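Local coordinates for protein cytidine deaminase (Mycobacterium leprae, PDB 3R2N) that probably catalyses the zinc-dependent hydrolytic deamination of cytidine to uridine in pyrimidine salvage, working as a homotetramer, at residues D[8-13]-D[109-114]; D[64-69]-D[101-106]; D[79-82]-D[88-91]; D[95-100]-D[117-122]. All coordinates share one frame; numbering follows the deposited sequence. Where two conformers were deposited one is given.

Contact 1 of 4, residues D[8-13]-D[109-114]; sequences VNWDTL and KIMTPK
Trp10 and Met111 bring the first turn of helix 10-21 over strand 109-112, their CA atoms 7.9 Å apart and no backbone hydrogen bond crossing between the segments. The join is a helix packed on the mixed sheet of the cytidine deaminase fold, with one large ring as its main contact. The indole is held on two faces and an edge. Over one face, displaced toward the rim, sits the methyl group of Met111, whose CE lies 4.2 Å from the centroid of the five-membered ring in a CH-pi contact; SD follows obliquely as a Met-aromatic partner of the six-membered ring. Met111 has CG anti to the backbone N (chi1 178°), and bends at the next two torsions bring the methyl over the indole. The opposite face is taken by Val8 CG1 from the residues just before the helix. At the edge, Trp10 CH2 meets Lys109 CB at 3.6 Å, and the extended lysine chain crosses the indole at about a right angle. The helix start is fixed independently by Asn9, the N-cap, whose OD1 accepts from Thr12 N at 3.1 Å, with the donor above the carbonyl plane. Trp10 also rests on Ala79 and Val116 of the flanking strands, which places it across three neighbours of the sheet. The polar edge is closed by a water that accepts from both sides, 3.2 Å from Trp10 NE1 and 2.7 Å from Lys109 NZ.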
loop_
_atom_site.group_PDB
_atom_site.type_symbol
_atom_site.label_atom_id
_atom_site.label_comp_id
_atom_site.label_asym_id
_atom_site.label_seq_id
_atom_site.Cartn_x
_atom_site.Cartn_y
_atom_site.Cartn_z
ATOM N N VAL D 8 -4.597 1.114 -31.922
ATOM C CA VAL D 8 -5.343 0.747 -30.726
ATOM C C VAL D 8 -6.813 1.098 -30.935
ATOM O O VAL D 8 -7.135 2.232 -31.331
ATOM C CB VAL D 8 -4.763 1.392 -29.443
ATOM C CG1 VAL D 8 -5.711 1.202 -28.270
ATOM C CG2 VAL D 8 -3.402 0.782 -29.114
ATOM N N ASN D 9 -7.676 0.100 -30.729
ATOM C CA ASN D 9 -9.125 0.306 -30.717
ATOM C C ASN D 9 -9.598 0.657 -29.317
ATOM O O ASN D 9 -9.793 -0.214 -28.476
ATOM C CB ASN D 9 -9.893 -0.914 -31.242
ATOM C CG ASN D 9 -11.362 -0.596 -31.546
ATOM O OD1 ASN D 9 -12.039 0.111 -30.790
ATOM N ND2 ASN D 9 -11.859 -1.123 -32.664
ATOM N N TRP D 10 -9.793 1.945 -29.079
ATOM C CA TRP D 10 -10.126 2.424 -27.747
ATOM C C TRP D 10 -11.563 2.094 -27.334
ATOM O O TRP D 10 -11.834 1.872 -26.159
ATOM C CB TRP D 10 -9.818 3.915 -27.638
ATOM C CG TRP D 10 -8.359 4.234 -27.817
ATOM C CD1 TRP D 10 -7.754 4.686 -28.961
ATOM C CD2 TRP D 10 -7.319 4.137 -26.822
ATOM N NE1 TRP D 10 -6.407 4.886 -28.736
ATOM C CE2 TRP D 10 -6.112 4.550 -27.437
ATOM C CE3 TRP D 10 -7.295 3.750 -25.470
ATOM C CZ2 TRP D 10 -4.890 4.588 -26.752
ATOM C CZ3 TRP D 10 -6.082 3.785 -24.785
ATOM C CH2 TRP D 10 -4.889 4.208 -25.434
ATOM N N ASP D 11 -12.472 2.057 -28.306
ATOM C CA ASP D 11 -13.810 1.489 -28.119
ATOM C C ASP D 11 -13.796 0.101 -27.459
ATOM O O ASP D 11 -14.552 -0.165 -26.514
ATOM C CB ASP D 11 -14.510 1.373 -29.472
ATOM C CG ASP D 11 -15.653 2.346 -29.619
ATOM O OD1 ASP D 11 -16.714 2.099 -28.975
ATOM O OD2 ASP D 11 -15.494 3.340 -30.379
ATOM N N THR D 12 -12.958 -0.792 -27.975
ATOM C CA THR D 12 -12.913 -2.153 -27.462
ATOM C C THR D 12 -12.494 -2.138 -26.008
ATOM O O THR D 12 -13.150 -2.743 -25.168
ATOM C CB THR D 12 -11.979 -3.014 -28.278
ATOM O OG1 THR D 12 -12.526 -3.140 -29.586
ATOM C CG2 THR D 12 -11.838 -4.394 -27.675
ATOM N N LEU D 13 -11.420 -1.416 -25.713
ATOM C CA LEU D 13 -10.961 -1.256 -24.329
ATOM C C LEU D 13 -12.047 -0.668 -23.395
ATOM O O LEU D 13 -12.229 -1.148 -22.274
ATOM C CB LEU D 13 -9.678 -0.430 -24.291
ATOM C CG LEU D 13 -8.451 -1.057 -24.952
ATOM C CD1 LEU D 13 -7.249 -0.149 -24.767
ATOM C CD2 LEU D 13 -8.159 -2.460 -24.399
ATOM N N LYS D 109 0.300 3.932 -23.814
ATOM C CA LYS D 109 -0.815 4.853 -23.978
ATOM C C LYS D 109 -1.924 4.630 -22.920
ATOM O O LYS D 109 -2.383 3.495 -22.686
ATOM C CB LYS D 109 -1.386 4.783 -25.403
ATOM C CG LYS D 109 -0.322 4.890 -26.513
ATOM C CD LYS D 109 -0.972 5.290 -27.842
ATOM C CE LYS D 109 -0.244 4.769 -29.074
ATOM N NZ LYS D 109 -1.113 4.975 -30.276
ATOM N N ILE D 110 -2.328 5.731 -22.287
ATOM C CA ILE D 110 -3.455 5.754 -21.359
ATOM C C ILE D 110 -4.535 6.656 -21.932
ATOM O O ILE D 110 -4.241 7.763 -22.350
ATOM C CB ILE D 110 -3.029 6.353 -20.003
ATOM C CG1 ILE D 110 -1.770 5.670 -19.438
ATOM C CG2 ILE D 110 -4.178 6.376 -19.034
ATOM C CD1 ILE D 110 -1.847 4.177 -19.290
ATOM N N MET D 111 -5.783 6.216 -21.947
ATOM C CA MET D 111 -6.879 7.155 -22.261
ATOM C C MET D 111 -7.177 8.055 -21.041
ATOM O O MET D 111 -7.168 7.602 -19.909
ATOM C CB MET D 111 -8.127 6.404 -22.744
ATOM C CG MET D 111 -9.335 7.281 -23.056
ATOM S SD MET D 111 -9.018 8.443 -24.374
ATOM C CE MET D 111 -9.375 7.409 -25.804
ATOM N N THR D 112 -7.374 9.342 -21.277
ATOM C CA THR D 112 -7.624 10.321 -20.209
ATOM C C THR D 112 -8.806 11.186 -20.613
ATOM O O THR D 112 -9.127 11.250 -21.802
ATOM C CB THR D 112 -6.414 11.269 -19.947
ATOM O OG1 THR D 112 -6.474 12.411 -20.831
ATOM C CG2 THR D 112 -5.095 10.549 -20.089
ATOM N N PRO D 113 -9.478 11.832 -19.630
ATOM C CA PRO D 113 -10.579 12.770 -19.905
ATOM C C PRO D 113 -10.281 13.740 -21.038
ATOM O O PRO D 113 -11.209 14.190 -21.703
ATOM C CB PRO D 113 -10.703 13.544 -18.589
ATOM C CG PRO D 113 -10.335 12.503 -17.530
ATOM C CD PRO D 113 -9.375 11.527 -18.188
ATOM N N LYS D 114 -8.993 14.046 -21.236
ATOM C CA LYS D 114 -8.506 14.934 -22.297
ATOM C C LYS D 114 -7.865 14.208 -23.491
ATOM O O LYS D 114 -7.089 14.820 -24.244
ATOM C CB LYS D 114 -7.467 15.907 -21.724
ATOM C CG LYS D 114 -8.015 16.954 -20.739
ATOM C CD LYS D 114 -6.873 17.644 -19.950
ATOM C CE LYS D 114 -5.794 18.254 -20.882
ATOM N NZ LYS D 114 -4.593 18.723 -20.123
HETATM O O HOH W 1 -3.707 5.731 -30.224
#

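Contact 2 of 4, residues D[64-69]-D[101-106]; sequences SMISAL and YEHGGP
Ile66 and His103 form the tight part of this helix-helix contact, in which helices 61-71 and 94-104 pack together, the CA atoms of Ile66 and His103 7.9 Å apart. The isoleucine meets the imidazole obliquely with both branches: CD1 of Ile66 comes to 3.5 Å from CD2 of His103, while CG2 of Ile66 lies 3.7 Å from NE2 of His103. With CG1 anti to the carbonyl carbon (chi1 -69°), the longer branch is directed at the CG-CD2 side of the ring and the shorter one at the nitrogen. Leu69 adds a slighter touch one turn later, its CD2 3.8 Å from His103 CB. Beyond His103 the two chains part: phi turns positive at Gly105, and the segment runs on to an exposed Pro106. Glu102, too, leads away, toward Tyr25, Tyr28 and Ala53 of the third subunit, and Val50 of that subunit packs against both Ile66 and His103. Across the two segments the contact is van der Waals, without a hydrogen bond. The imidazole finds its polar partner elsewhere, in the hydroxyl of Tyr70 at ND1, a pairing that probably fixes the rotation of the ring while Ile66 packs along its CD2-NE2 side.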
loop_
_atom_site.group_PDB
_atom_site.type_symbol
_atom_site.label_atom_id
_atom_site.label_comp_id
_atom_site.label_asym_id
_atom_site.label_seq_id
_atom_site.Cartn_x
_atom_site.Cartn_y
_atom_site.Cartn_z
ATOM N N SER D 64 -5.190 -4.789 -10.234
ATOM C CA SER D 64 -5.762 -6.085 -10.504
ATOM C C SER D 64 -5.312 -6.531 -11.872
ATOM O O SER D 64 -4.921 -7.687 -12.055
ATOM C CB SER D 64 -7.278 -6.100 -10.383
ATOM O OG SER D 64 -7.666 -5.962 -9.043
ATOM N N MET D 65 -5.277 -5.570 -12.783
ATOM C CA MET D 65 -4.886 -5.802 -14.165
ATOM C C MET D 65 -3.436 -6.204 -14.299
ATOM O O MET D 65 -3.111 -7.110 -15.056
ATOM C CB MET D 65 -5.174 -4.560 -15.023
ATOM C CG MET D 65 -4.696 -4.738 -16.450
ATOM S SD MET D 65 -4.902 -3.252 -17.441
ATOM C CE MET D 65 -3.770 -2.139 -16.606
ATOM N N ILE D 66 -2.572 -5.521 -13.559
ATOM C CA ILE D 66 -1.170 -5.921 -13.444
ATOM C C ILE D 66 -1.033 -7.386 -13.001
ATOM O O ILE D 66 -0.332 -8.162 -13.642
ATOM C CB ILE D 66 -0.341 -4.903 -12.607
ATOM C CG1 ILE D 66 -0.189 -3.569 -13.380
ATOM C CG2 ILE D 66 1.029 -5.452 -12.228
ATOM C CD1 ILE D 66 0.435 -3.702 -14.777
ATOM N N SER D 67 -1.743 -7.788 -11.955
ATOM C CA SER D 67 -1.771 -9.218 -11.553
ATOM C C SER D 67 -2.235 -10.158 -12.667
ATOM O O SER D 67 -1.773 -11.301 -12.745
ATOM C CB SER D 67 -2.679 -9.421 -10.350
ATOM O OG SER D 67 -2.175 -8.656 -9.281
ATOM N N ALA D 68 -3.169 -9.685 -13.502
ATOM C CA ALA D 68 -3.649 -10.496 -14.602
ATOM C C ALA D 68 -2.554 -10.600 -15.684
ATOM O O ALA D 68 -2.348 -11.659 -16.275
ATOM C CB ALA D 68 -4.985 -9.932 -15.161
ATOM N N LEU D 69 -1.826 -9.500 -15.899
ATOM C CA LEU D 69 -0.729 -9.466 -16.856
ATOM C C LEU D 69 0.257 -10.616 -16.602
ATOM O O LEU D 69 0.628 -11.335 -17.550
ATOM C CB LEU D 69 -0.010 -8.127 -16.777
ATOM C CG LEU D 69 1.285 -7.943 -17.562
ATOM C CD1 LEU D 69 1.040 -8.008 -19.084
ATOM C CD2 LEU D 69 1.915 -6.633 -17.142
ATOM N N TYR D 101 3.970 2.336 -15.354
ATOM C CA TYR D 101 5.247 2.731 -15.881
ATOM C C TYR D 101 6.138 1.520 -15.874
ATOM O O TYR D 101 6.789 1.220 -16.870
ATOM C CB TYR D 101 5.910 3.831 -15.038
ATOM C CG TYR D 101 7.074 4.457 -15.779
ATOM C CD1 TYR D 101 6.848 5.456 -16.735
ATOM C CD2 TYR D 101 8.392 4.037 -15.561
ATOM C CE1 TYR D 101 7.900 6.043 -17.437
ATOM C CE2 TYR D 101 9.460 4.614 -16.270
ATOM C CZ TYR D 101 9.195 5.626 -17.207
ATOM O OH TYR D 101 10.217 6.232 -17.938
ATOM N N GLU D 102 6.181 0.839 -14.741
ATOM C CA GLU D 102 7.049 -0.302 -14.601
ATOM C C GLU D 102 6.719 -1.438 -15.631
ATOM O O GLU D 102 7.620 -2.144 -16.058
ATOM C CB GLU D 102 7.084 -0.776 -13.143
ATOM C CG GLU D 102 7.908 -2.014 -12.967
ATOM C CD GLU D 102 8.799 -2.014 -11.753
ATOM O OE1 GLU D 102 8.825 -1.025 -10.997
ATOM O OE2 GLU D 102 9.493 -3.022 -11.545
ATOM N N HIS D 103 5.464 -1.559 -16.071
ATOM C CA HIS D 103 5.068 -2.664 -16.947
ATOM C C HIS D 103 4.733 -2.272 -18.369
ATOM O O HIS D 103 4.452 -3.147 -19.187
ATOM C CB HIS D 103 3.924 -3.467 -16.325
ATOM C CG HIS D 103 4.226 -3.900 -14.928
ATOM N ND1 HIS D 103 5.151 -4.876 -14.646
ATOM C CD2 HIS D 103 3.809 -3.421 -13.732
ATOM C CE1 HIS D 103 5.266 -5.006 -13.333
ATOM N NE2 HIS D 103 4.474 -4.122 -12.757
ATOM N N GLY D 104 4.785 -0.979 -18.670
ATOM C CA GLY D 104 4.481 -0.494 -20.010
ATOM C C GLY D 104 5.532 0.474 -20.519
ATOM O O GLY D 104 5.614 0.713 -21.744
ATOM N N GLY D 105 6.315 1.044 -19.585
ATOM C CA GLY D 105 7.322 2.041 -19.919
ATOM C C GLY D 105 6.728 3.365 -20.380
ATOM O O GLY D 105 5.506 3.518 -20.377
ATOM N N PRO D 106 7.583 4.326 -20.804
ATOM C CA PRO D 106 7.156 5.697 -21.166
ATOM C C PRO D 106 6.204 5.805 -22.364
ATOM O O PRO D 106 5.519 6.804 -22.516
ATOM C CB PRO D 106 8.478 6.413 -21.478
ATOM C CG PRO D 106 9.415 5.307 -21.894
ATOM C CD PRO D 106 9.026 4.120 -21.044
#

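Contact 3 of 4, residues D[79-82]-D[88-91]; sequences AVYC and DSLM
The loop that leaves strand 77-83 and leads to helix 94-104, which carries the zinc ligand Cys96 of the cytidine deaminase fold, turns back here on the end of its own strand, and one backbone bond closes it. Leu90 N donates to Cys82 O at 2.8 Å; the bond is bent, 132° at the hydrogen, and the donor stands above the carbonyl plane. The same oxygen also receives a CA-H...O contact from Ser89, its CA 3.5 Å away, so two neighbouring residues of the loop converge on one carbonyl. Side chains add to this. Leu90 CB packs against the same carbonyl, 3.6 Å from Cys82 O. Tyr81 CE2 also touches the CA of Ser89 at 3.9 Å, an oblique approach. The tyrosine hydroxyl reaches farther, to a water 2.8 Å from Tyr81 OH that lies in the plane of the ring and takes a weak bond from Ser89 N; this ties the phenol to the loop through solvent. The side chain of Cys82, in the conformer given, lies about 7 Å from the zinc ion and is not among its cysteine ligands. Around the contact, Val33 and Val35 cover Cys82, Leu13 and Gln14 of helix 10-21 lie against Tyr81, and Met111 of strand 109-112 meets both Tyr81 and Ser89.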
loop_
_atom_site.group_PDB
_atom_site.type_symbol
_atom_site.label_atom_id
_atom_site.label_comp_id
_atom_site.label_asym_id
_atom_site.label_seq_id
_atom_site.Cartn_x
_atom_site.Cartn_y
_atom_site.Cartn_z
ATOM N N ALA D 79 -1.647 -0.397 -24.161
ATOM C CA ALA D 79 -2.688 0.624 -24.080
ATOM C C ALA D 79 -3.649 0.303 -22.948
ATOM O O ALA D 79 -4.004 -0.861 -22.752
ATOM C CB ALA D 79 -3.436 0.758 -25.410
ATOM N N VAL D 80 -4.078 1.330 -22.216
ATOM C CA VAL D 80 -4.925 1.134 -21.034
ATOM C C VAL D 80 -6.065 2.156 -20.988
ATOM O O VAL D 80 -5.855 3.350 -21.265
ATOM C CB VAL D 80 -4.094 1.241 -19.721
ATOM C CG1 VAL D 80 -4.975 1.121 -18.503
ATOM C CG2 VAL D 80 -3.039 0.188 -19.683
ATOM N N TYR D 81 -7.258 1.679 -20.619
ATOM C CA TYR D 81 -8.454 2.511 -20.500
ATOM C C TYR D 81 -9.156 2.183 -19.168
ATOM O O TYR D 81 -9.684 1.069 -18.994
ATOM C CB TYR D 81 -9.398 2.205 -21.676
ATOM C CG TYR D 81 -10.409 3.290 -22.042
ATOM C CD1 TYR D 81 -10.736 3.538 -23.367
ATOM C CD2 TYR D 81 -11.062 4.044 -21.066
ATOM C CE1 TYR D 81 -11.669 4.541 -23.714
ATOM C CE2 TYR D 81 -12.005 5.028 -21.404
ATOM C CZ TYR D 81 -12.288 5.272 -22.718
ATOM O OH TYR D 81 -13.200 6.248 -23.026
ATOM N N CYS D 82 -9.148 3.143 -18.241
ATOM C CA CYS D 82 -9.793 2.975 -16.941
ATOM C C CYS D 82 -11.151 3.698 -16.914
ATOM O O CYS D 82 -11.303 4.810 -17.466
ATOM C CB CYS D 82 -8.850 3.502 -15.860
ATOM S SG CYS D 82 -9.267 3.163 -14.159
ATOM N N ASP D 88 -17.094 6.701 -18.052
ATOM C CA ASP D 88 -16.219 7.788 -18.452
ATOM C C ASP D 88 -14.756 7.467 -18.111
ATOM O O ASP D 88 -14.453 6.680 -17.183
ATOM C CB ASP D 88 -16.689 9.106 -17.819
ATOM C CG ASP D 88 -17.947 9.700 -18.535
ATOM O OD1 ASP D 88 -17.984 9.712 -19.792
ATOM O OD2 ASP D 88 -18.894 10.153 -17.846
ATOM N N SER D 89 -13.862 8.057 -18.893
ATOM C CA SER D 89 -12.441 7.881 -18.727
ATOM C C SER D 89 -11.979 8.297 -17.330
ATOM O O SER D 89 -12.441 9.302 -16.804
ATOM C CB SER D 89 -11.716 8.728 -19.749
ATOM O OG SER D 89 -10.353 8.404 -19.683
ATOM N N LEU D 90 -11.060 7.548 -16.739
ATOM C CA LEU D 90 -10.630 7.849 -15.385
ATOM C C LEU D 90 -9.102 7.903 -15.287
ATOM O O LEU D 90 -8.422 7.054 -15.826
ATOM C CB LEU D 90 -11.230 6.818 -14.430
ATOM C CG LEU D 90 -11.244 6.971 -12.912
ATOM C CD1 LEU D 90 -11.989 8.257 -12.452
ATOM C CD2 LEU D 90 -11.860 5.732 -12.281
ATOM N N MET D 91 -8.572 8.922 -14.619
ATOM C CA MET D 91 -7.116 9.078 -14.452
ATOM C C MET D 91 -6.505 8.137 -13.390
ATOM O O MET D 91 -7.014 8.060 -12.288
ATOM C CB MET D 91 -6.766 10.522 -14.102
ATOM C CG MET D 91 -6.808 11.465 -15.285
ATOM S SD MET D 91 -5.545 11.159 -16.549
ATOM C CE MET D 91 -4.051 11.062 -15.567
HETATM O O HOH W 2 -14.358 8.309 -21.482
#

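Contact 4 of 4, residues D[95-100]-D[117-122]. With ZN (zinc ion), chain K.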
loop_
_atom_site.group_PDB
_atom_site.type_symbol
_atom_site.label_atom_id
_atom_site.label_comp_id
_atom_site.label_asym_id
_atom_site.label_seq_id
_atom_site.Cartn_x
_atom_site.Cartn_y
_atom_site.Cartn_z
ATOM N N ARG D 95 0.006 5.932 -7.556
ATOM C CA ARG D 95 0.646 4.622 -7.300
ATOM C C ARG D 95 0.504 3.785 -8.558
ATOM O O ARG D 95 1.434 3.060 -8.981
ATOM C CB ARG D 95 -0.031 3.950 -6.097
ATOM C CG ARG D 95 0.319 2.486 -5.781
ATOM C CD ARG D 95 -0.594 1.469 -6.518
ATOM N NE ARG D 95 -2.037 1.557 -6.197
ATOM C CZ ARG D 95 -2.595 1.034 -5.094
ATOM N NH1 ARG D 95 -3.915 1.147 -4.901
ATOM N NH2 ARG D 95 -1.847 0.376 -4.184
ATOM N N CYS D 96 -0.661 3.922 -9.177
ATOM C CA CYS D 96 -0.985 3.151 -10.358
ATOM C C CYS D 96 -0.205 3.599 -11.563
ATOM O O CYS D 96 0.156 2.748 -12.377
ATOM C CB CYS D 96 -2.492 3.142 -10.613
ATOM S SG CYS D 96 -3.253 2.013 -9.404
ATOM N N ARG D 97 0.104 4.905 -11.655
ATOM C CA ARG D 97 0.982 5.397 -12.724
ATOM C C ARG D 97 2.367 4.764 -12.545
ATOM O O ARG D 97 3.013 4.374 -13.526
ATOM C CB ARG D 97 1.070 6.925 -12.782
ATOM C CG ARG D 97 -0.255 7.642 -12.918
ATOM C CD ARG D 97 -0.058 9.151 -13.073
ATOM N NE ARG D 97 -1.297 9.887 -12.833
ATOM C CZ ARG D 97 -1.528 11.159 -13.162
ATOM N NH1 ARG D 97 -0.609 11.883 -13.784
ATOM N NH2 ARG D 97 -2.699 11.719 -12.845
ATOM N N GLN D 98 2.803 4.608 -11.298
ATOM C CA GLN D 98 4.061 3.911 -11.061
ATOM C C GLN D 98 3.991 2.415 -11.497
ATOM O O GLN D 98 4.928 1.940 -12.128
ATOM C CB GLN D 98 4.566 4.132 -9.620
ATOM C CG GLN D 98 6.059 3.756 -9.355
ATOM C CD GLN D 98 7.026 4.768 -9.940
ATOM O OE1 GLN D 98 6.939 5.958 -9.641
ATOM N NE2 GLN D 98 7.931 4.315 -10.792
ATOM N N LEU D 99 2.900 1.691 -11.209
ATOM C CA LEU D 99 2.788 0.285 -11.683
ATOM C C LEU D 99 2.834 0.237 -13.209
ATOM O O LEU D 99 3.660 -0.484 -13.779
ATOM C CB LEU D 99 1.537 -0.442 -11.158
ATOM C CG LEU D 99 1.267 -0.551 -9.651
ATOM C CD1 LEU D 99 0.092 -1.438 -9.395
ATOM C CD2 LEU D 99 2.462 -1.020 -8.799
ATOM N N LEU D 100 1.987 1.046 -13.849
ATOM C CA LEU D 100 1.891 1.119 -15.298
ATOM C C LEU D 100 3.214 1.442 -15.975
ATOM O O LEU D 100 3.539 0.901 -17.053
ATOM C CB LEU D 100 0.848 2.155 -15.712
ATOM C CG LEU D 100 -0.568 1.879 -15.244
ATOM C CD1 LEU D 100 -1.447 3.117 -15.394
ATOM C CD2 LEU D 100 -1.147 0.675 -15.962
ATOM N N GLN D 117 -2.805 9.935 -23.669
ATOM C CA GLN D 117 -1.535 10.489 -23.209
ATOM C C GLN D 117 -0.577 9.335 -22.993
ATOM O O GLN D 117 -1.018 8.204 -22.800
ATOM C CB GLN D 117 -1.722 11.251 -21.889
ATOM C CG GLN D 117 -2.500 12.573 -21.995
ATOM C CD GLN D 117 -1.591 13.724 -22.336
ATOM O OE1 GLN D 117 -1.013 13.786 -23.424
ATOM N NE2 GLN D 117 -1.438 14.637 -21.397
ATOM N N THR D 118 0.727 9.596 -23.030
ATOM C CA THR D 118 1.678 8.529 -22.764
ATOM C C THR D 118 2.092 8.605 -21.302
ATOM O O THR D 118 1.899 9.629 -20.663
ATOM C CB THR D 118 2.917 8.595 -23.673
ATOM O OG1 THR D 118 3.703 9.711 -23.292
ATOM C CG2 THR D 118 2.538 8.733 -25.162
ATOM N N MET D 119 2.684 7.530 -20.785
ATOM C CA MET D 119 3.231 7.527 -19.430
ATOM C C MET D 119 4.377 8.498 -19.212
ATOM O O MET D 119 4.598 8.952 -18.085
ATOM C CB MET D 119 3.633 6.122 -18.987
ATOM C CG MET D 119 2.444 5.223 -18.687
ATOM S SD MET D 119 1.211 5.897 -17.519
ATOM C CE MET D 119 2.343 6.317 -16.180
ATOM N N ALA D 120 5.112 8.811 -20.276
ATOM C CA ALA D 120 6.129 9.863 -20.222
ATOM C C ALA D 120 5.490 11.199 -19.838
ATOM O O ALA D 120 6.060 11.964 -19.052
ATOM C CB ALA D 120 6.872 9.976 -21.592
ATOM N N GLN D 121 4.316 11.470 -20.417
ATOM C CA GLN D 121 3.548 12.660 -20.087
ATOM C C GLN D 121 2.898 12.569 -18.711
ATOM O O GLN D 121 2.836 13.569 -17.984
ATOM C CB GLN D 121 2.488 12.940 -21.155
ATOM C CG GLN D 121 3.078 13.142 -22.529
ATOM C CD GLN D 121 2.056 13.020 -23.636
ATOM O OE1 GLN D 121 1.422 11.982 -23.810
ATOM N NE2 GLN D 121 1.907 14.085 -24.417
ATOM N N LEU D 122 2.412 11.384 -18.355
ATOM C CA LEU D 122 1.678 11.225 -17.097
ATOM C C LEU D 122 2.558 11.046 -15.876
ATOM O O LEU D 122 2.160 11.432 -14.781
ATOM C CB LEU D 122 0.619 10.119 -17.184
ATOM C CG LEU D 122 -0.493 10.358 -18.221
ATOM C CD1 LEU D 122 -1.484 9.223 -18.132
ATOM C CD2 LEU D 122 -1.197 11.704 -18.021
HETATM ZN ZN ZN K . -4.678 3.679 -8.431
#
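The guanidinium of Arg97 is the flat group that meets the other segment, and Leu122 O lies exactly in its plane at the edge, accepting from Arg97 NH1 at 3.0 Å. The bond is fairly straight, 156° at the hydrogen, with the donor tilted only 18° from the carbonyl plane. An extended chain from CG to NE carries the group out from helix 94-104 to the end of helix 119-122. There it is shared: NE donates to Pro92 O, and NH1 also bonds Pro124 O of the second subunit, so its N-H groups are met by several carbonyl oxygens, which probably helps accommodate the buried charge at a subunit interface. Met119 makes the other main touch. Bent at chi2 and chi3, it curls its methyl group toward the backbone, CE standing 3.4 Å from Arg97 O and 3.7 Å from Arg97 CB, while SD lies 4.2 Å from Leu100 CB. Thr118 and Gln121 form a capping box that starts the short helix, and Gln121 OE1 accepts from Thr118 N at 2.6 Å in the carbonyl plane. On another side of helix 94-104, Cys96 SG binds the zinc ion at 2.4 Å, with Cys60 and Cys93 among its other ligands. Helix 119-122 thus lies beside helix 94-104, with Ile110 of strand 109-112 packed against Leu100, Met119 and Leu122, and Met65 of helix 61-71 touching Leu100.

How the contacts relate
Contacts 1, 3 and 4 involve strands of one mixed sheet, and contact 2 joins two helices beside it. Contacts 1 and 3 lie closest, centres about 6 Å apart, joined by backbone bonds of Val80 with Lys109 and Met111 in neighbouring parallel strands. Contacts 2 and 4 share helix 94-104, with centres about 10 Å apart, and contacts 1 and 2 are the most distant at about 16 Å. Along the chain, contact 1 opens first and encloses contacts 2 and 3; contact 4 crosses contacts 1 and 2 and closes last. Contact 1 sets helix 10-21 against strand 109-112, whereas contacts 2 and 4 join helix 61-71, which follows the zinc ligand Cys60, to helix 94-104, and that helix to helix 119-122, near neighbouring subunits.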